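Nucleoporin NUP170 (Chaetomium thermophilum, PDB 5HAX) is probably a scaffold nucleoporin of the nuclear pore complex, in which a beta-propeller is joined to an alpha-helical region. Local coordinates at residues A[113-125]-A[175-187]. Residues are numbered along the deposited sequence; the frame is centred on the assembly and turned at random.
Sequences TITAVALVPPKPG and DVSFIVGTKDGRI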
loop_
_atom_site.group_PDB
_atom_site.type_symbol
_atom_site.label_atom_id
_atom_site.label_comp_id
_atom_site.label_asym_id
_atom_site.label_seq_id
_atom_site.Cartn_x
_atom_site.Cartn_y
_atom_site.Cartn_z
ATOM N N THR A 113 0.571 33.915 10.957
ATOM C CA THR A 113 -0.174 33.069 10.031
ATOM C C THR A 113 0.510 31.720 9.841
ATOM O O THR A 113 1.719 31.651 9.604
ATOM C CB THR A 113 -0.312 33.775 8.680
ATOM O OG1 THR A 113 -0.869 35.080 8.873
ATOM C CG2 THR A 113 -1.202 32.974 7.733
ATOM N N ILE A 114 -0.273 30.649 9.932
ATOM C CA ILE A 114 0.227 29.303 9.671
ATOM C C ILE A 114 0.313 29.095 8.165
ATOM O O ILE A 114 -0.652 29.355 7.435
ATOM C CB ILE A 114 -0.682 28.248 10.325
ATOM C CG1 ILE A 114 -0.581 28.339 11.850
ATOM C CG2 ILE A 114 -0.304 26.840 9.863
ATOM C CD1 ILE A 114 -1.656 27.560 12.580
ATOM N N THR A 115 1.464 28.605 7.699
ATOM C CA THR A 115 1.700 28.374 6.281
ATOM C C THR A 115 1.883 26.906 5.921
ATOM O O THR A 115 1.797 26.564 4.737
ATOM C CB THR A 115 2.941 29.154 5.816
ATOM O OG1 THR A 115 4.065 28.809 6.632
ATOM C CG2 THR A 115 2.691 30.659 5.905
ATOM N N ALA A 116 2.125 26.035 6.897
ATOM C CA ALA A 116 2.271 24.611 6.631
ATOM C C ALA A 116 2.107 23.844 7.934
ATOM O O ALA A 116 2.453 24.341 9.009
ATOM C CB ALA A 116 3.629 24.293 5.994
ATOM N N VAL A 117 1.572 22.629 7.817
ATOM C CA VAL A 117 1.377 21.724 8.947
ATOM C C VAL A 117 1.649 20.304 8.466
ATOM O O VAL A 117 1.282 19.941 7.345
ATOM C CB VAL A 117 -0.050 21.836 9.531
ATOM C CG1 VAL A 117 -0.240 20.857 10.685
ATOM C CG2 VAL A 117 -0.337 23.261 9.985
ATOM N N ALA A 118 2.283 19.496 9.317
ATOM C CA ALA A 118 2.589 18.118 8.957
ATOM C C ALA A 118 2.705 17.261 10.209
ATOM O O ALA A 118 3.001 17.751 11.302
ATOM C CB ALA A 118 3.880 18.026 8.138
ATOM N N LEU A 119 2.473 15.962 10.025
ATOM C CA LEU A 119 2.569 14.961 11.080
ATOM C C LEU A 119 3.669 13.979 10.700
ATOM O O LEU A 119 3.546 13.269 9.697
ATOM C CB LEU A 119 1.233 14.236 11.260
ATOM C CG LEU A 119 1.120 13.267 12.437
ATOM C CD1 LEU A 119 1.117 14.030 13.751
ATOM C CD2 LEU A 119 -0.132 12.410 12.302
ATOM N N VAL A 120 4.732 13.934 11.500
ATOM C CA VAL A 120 5.919 13.149 11.161
ATOM C C VAL A 120 6.233 12.199 12.307
ATOM O O VAL A 120 5.724 12.359 13.427
ATOM C CB VAL A 120 7.135 14.057 10.863
ATOM C CG1 VAL A 120 6.853 14.948 9.655
ATOM C CG2 VAL A 120 7.492 14.893 12.088
ATOM N N PRO A 121 7.067 11.190 12.058
ATOM C CA PRO A 121 7.528 10.318 13.147
ATOM C C PRO A 121 8.442 11.067 14.099
ATOM O O PRO A 121 9.048 12.082 13.724
ATOM C CB PRO A 121 8.288 9.200 12.412
ATOM C CG PRO A 121 7.779 9.236 11.016
ATOM C CD PRO A 121 7.468 10.675 10.739
ATOM N N PRO A 122 8.573 10.600 15.338
ATOM C CA PRO A 122 9.485 11.247 16.286
ATOM C C PRO A 122 10.911 10.736 16.141
ATOM O O PRO A 122 11.167 9.658 15.603
ATOM C CB PRO A 122 8.900 10.857 17.648
ATOM C CG PRO A 122 8.300 9.512 17.403
ATOM C CD PRO A 122 7.804 9.514 15.972
ATOM N N LYS A 123 11.845 11.542 16.631
ATOM C CA LYS A 123 13.235 11.105 16.700
ATOM C C LYS A 123 13.379 10.084 17.826
ATOM O O LYS A 123 12.986 10.368 18.964
ATOM C CB LYS A 123 14.167 12.295 16.928
ATOM C CG LYS A 123 14.369 13.180 15.699
ATOM C CD LYS A 123 15.277 14.371 16.002
ATOM C CE LYS A 123 15.427 15.298 14.800
ATOM N NZ LYS A 123 16.212 14.690 13.688
ATOM N N PRO A 124 13.909 8.888 17.556
ATOM C CA PRO A 124 14.016 7.874 18.614
ATOM C C PRO A 124 14.846 8.352 19.796
ATOM O O PRO A 124 15.735 9.196 19.665
ATOM C CB PRO A 124 14.691 6.695 17.906
ATOM C CG PRO A 124 14.329 6.860 16.479
ATOM C CD PRO A 124 14.280 8.340 16.240
ATOM N N GLY A 125 14.542 7.789 20.964
ATOM C CA GLY A 125 15.291 8.099 22.167
ATOM C C GLY A 125 15.167 9.530 22.632
ATOM O O GLY A 125 15.980 9.979 23.444
ATOM N N ASP A 175 10.013 31.269 3.016
ATOM C CA ASP A 175 8.697 30.694 3.262
ATOM C C ASP A 175 8.785 29.183 3.460
ATOM O O ASP A 175 9.641 28.508 2.881
ATOM C CB ASP A 175 7.767 31.015 2.088
ATOM C CG ASP A 175 6.506 30.173 2.086
ATOM O OD1 ASP A 175 5.547 30.535 2.796
ATOM O OD2 ASP A 175 6.472 29.154 1.363
ATOM N N VAL A 176 7.887 28.655 4.290
ATOM C CA VAL A 176 7.753 27.217 4.521
ATOM C C VAL A 176 6.339 26.818 4.116
ATOM O O VAL A 176 5.367 27.171 4.799
ATOM C CB VAL A 176 8.032 26.834 5.982
ATOM C CG1 VAL A 176 7.791 25.341 6.196
ATOM C CG2 VAL A 176 9.458 27.200 6.371
ATOM N N SER A 177 6.225 26.076 3.011
ATOM C CA SER A 177 4.956 25.540 2.539
ATOM C C SER A 177 4.946 24.024 2.439
ATOM O O SER A 177 3.883 23.448 2.182
ATOM C CB SER A 177 4.602 26.121 1.159
ATOM O OG SER A 177 4.269 27.494 1.243
ATOM N N PHE A 178 6.085 23.365 2.633
ATOM C CA PHE A 178 6.192 21.919 2.493
ATOM C C PHE A 178 7.038 21.378 3.634
ATOM O O PHE A 178 8.153 21.856 3.864
ATOM C CB PHE A 178 6.807 21.545 1.139
ATOM C CG PHE A 178 6.185 22.265 -0.025
ATOM C CD1 PHE A 178 4.921 21.920 -0.472
ATOM C CD2 PHE A 178 6.863 23.289 -0.668
ATOM C CE1 PHE A 178 4.340 22.583 -1.540
ATOM C CE2 PHE A 178 6.291 23.955 -1.738
ATOM C CZ PHE A 178 5.028 23.604 -2.174
ATOM N N ILE A 179 6.500 20.391 4.347
ATOM C CA ILE A 179 7.191 19.721 5.442
ATOM C C ILE A 179 7.068 18.222 5.216
ATOM O O ILE A 179 5.967 17.717 4.969
ATOM C CB ILE A 179 6.601 20.097 6.816
ATOM C CG1 ILE A 179 6.526 21.616 6.983
ATOM C CG2 ILE A 179 7.425 19.466 7.938
ATOM C CD1 ILE A 179 5.682 22.052 8.167
ATOM N N VAL A 180 8.193 17.512 5.297
ATOM C CA VAL A 180 8.207 16.060 5.162
ATOM C C VAL A 180 9.090 15.475 6.254
ATOM O O VAL A 180 10.037 16.111 6.725
ATOM C CB VAL A 180 8.698 15.608 3.766
ATOM C CG1 VAL A 180 7.723 16.065 2.693
ATOM C CG2 VAL A 180 10.103 16.131 3.487
ATOM N N GLY A 181 8.763 14.252 6.654
ATOM C CA GLY A 181 9.505 13.566 7.691
ATOM C C GLY A 181 9.975 12.205 7.223
ATOM O O GLY A 181 9.322 11.540 6.420
ATOM N N THR A 182 11.131 11.799 7.742
ATOM C CA THR A 182 11.687 10.487 7.452
ATOM C C THR A 182 11.290 9.484 8.529
ATOM O O THR A 182 10.783 9.836 9.597
ATOM C CB THR A 182 13.212 10.543 7.349
ATOM O OG1 THR A 182 13.773 10.775 8.647
ATOM C CG2 THR A 182 13.660 11.639 6.390
ATOM N N LYS A 183 11.545 8.209 8.229
ATOM C CA LYS A 183 11.274 7.132 9.175
ATOM C C LYS A 183 11.951 7.374 10.518
ATOM O O LYS A 183 11.408 6.999 11.564
ATOM C CB LYS A 183 11.748 5.808 8.577
ATOM C CG LYS A 183 11.171 4.570 9.231
ATOM C CD LYS A 183 11.595 3.298 8.500
ATOM C CE LYS A 183 13.100 3.057 8.580
ATOM N NZ LYS A 183 13.870 3.716 7.480
ATOM N N ASP A 184 13.125 8.005 10.512
ATOM C CA ASP A 184 13.917 8.227 11.715
ATOM C C ASP A 184 13.602 9.551 12.404
ATOM O O ASP A 184 14.280 9.902 13.374
ATOM C CB ASP A 184 15.409 8.173 11.374
ATOM C CG ASP A 184 15.825 6.844 10.772
ATOM O OD1 ASP A 184 15.309 5.798 11.220
ATOM O OD2 ASP A 184 16.666 6.847 9.848
ATOM N N GLY A 185 12.610 10.294 11.923
ATOM C CA GLY A 185 12.209 11.531 12.561
ATOM C C GLY A 185 12.887 12.784 12.049
ATOM O O GLY A 185 12.695 13.853 12.643
ATOM N N ARG A 186 13.675 12.696 10.981
ATOM C CA ARG A 186 14.275 13.892 10.403
ATOM C C ARG A 186 13.201 14.740 9.733
ATOM O O ARG A 186 12.310 14.214 9.062
ATOM C CB ARG A 186 15.360 13.513 9.393
ATOM C CG ARG A 186 16.503 12.704 9.983
ATOM C CD ARG A 186 17.591 12.436 8.955
ATOM N NE ARG A 186 18.349 13.640 8.631
ATOM C CZ ARG A 186 19.411 13.668 7.828
ATOM N NH1 ARG A 186 19.849 12.554 7.258
ATOM N NH2 ARG A 186 20.038 14.813 7.595
ATOM N N ILE A 187 13.292 16.057 9.912
ATOM C CA ILE A 187 12.280 17.006 9.446
ATOM C C ILE A 187 12.926 17.941 8.429
ATOM O O ILE A 187 13.865 18.672 8.765
ATOM C CB ILE A 187 11.679 17.807 10.614
ATOM C CG1 ILE A 187 11.009 16.864 11.621
ATOM C CG2 ILE A 187 10.680 18.836 10.099
ATOM C CD1 ILE A 187 10.591 17.543 12.910
HETATM O O HOH W 1 6.297 30.125 6.392
HETATM O O HOH W 2 1.748 27.933 2.348
HETATM O O HOH W 3 10.735 14.197 14.123
HETATM O O HOH W 4 15.964 16.446 11.470
HETATM O O HOH W 5 16.516 11.754 13.276
#
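Thr115 OG1 donates to Val176 O at 2.8 Å, lying in the carbonyl plane at a C=O...donor angle of 154°, and accepts from a water that Val176 N in turn donates to; the same hydroxyl also makes a weak hydrogen bond to Ala138 O, in its own sheet, so its one hydrogen is shared unevenly. The pair illustrates how successive blades of a beta-propeller meet: 114-120 and 178-181 are each the first strand of a four-stranded antiparallel sheet, and they run nearly parallel, 14° apart, packed through side chains at an axis distance of 6.5 Å. A classic beta bulge marks the start of each: Thr115 and Ala116 facing Ala138, and Ser177 and Phe178, at the entry to 178-181, facing Gly190. A chi1 of 55° tucks Thr115 OG1 over its own main chain, flanked by N and C, from where it meets the neighbouring blade. A second water donates to both Thr115 O and Ser177 OG, while Ser177 OG itself donates to the syn lone pair of Asp175 OD2.

In the middle of the interface Ile179 lies along two alanines, its CD1 3.7 Å from Ala116 CB and its CB just as near Ala118 CB. Farther on, Val120 splits its branches: CG1 rests 3.6 Å from Gly181 CA, while CG2 meets Ile187 CG1, the two side chains crossing at about a right angle.

Beyond the strands, the type I turn Thr182 to Gly185 receives the proline-rich 121-124. Gly185 CA sends a C-H toward Pro121 O at 3.4 Å, and one water donates to both Pro121 O and Gly185 O. Arg186 turns elsewhere, to Glu199, whereas Lys123, bent at its last torsion, reaches Ile187 N and Asp184 O through two waters, both accepting from NZ.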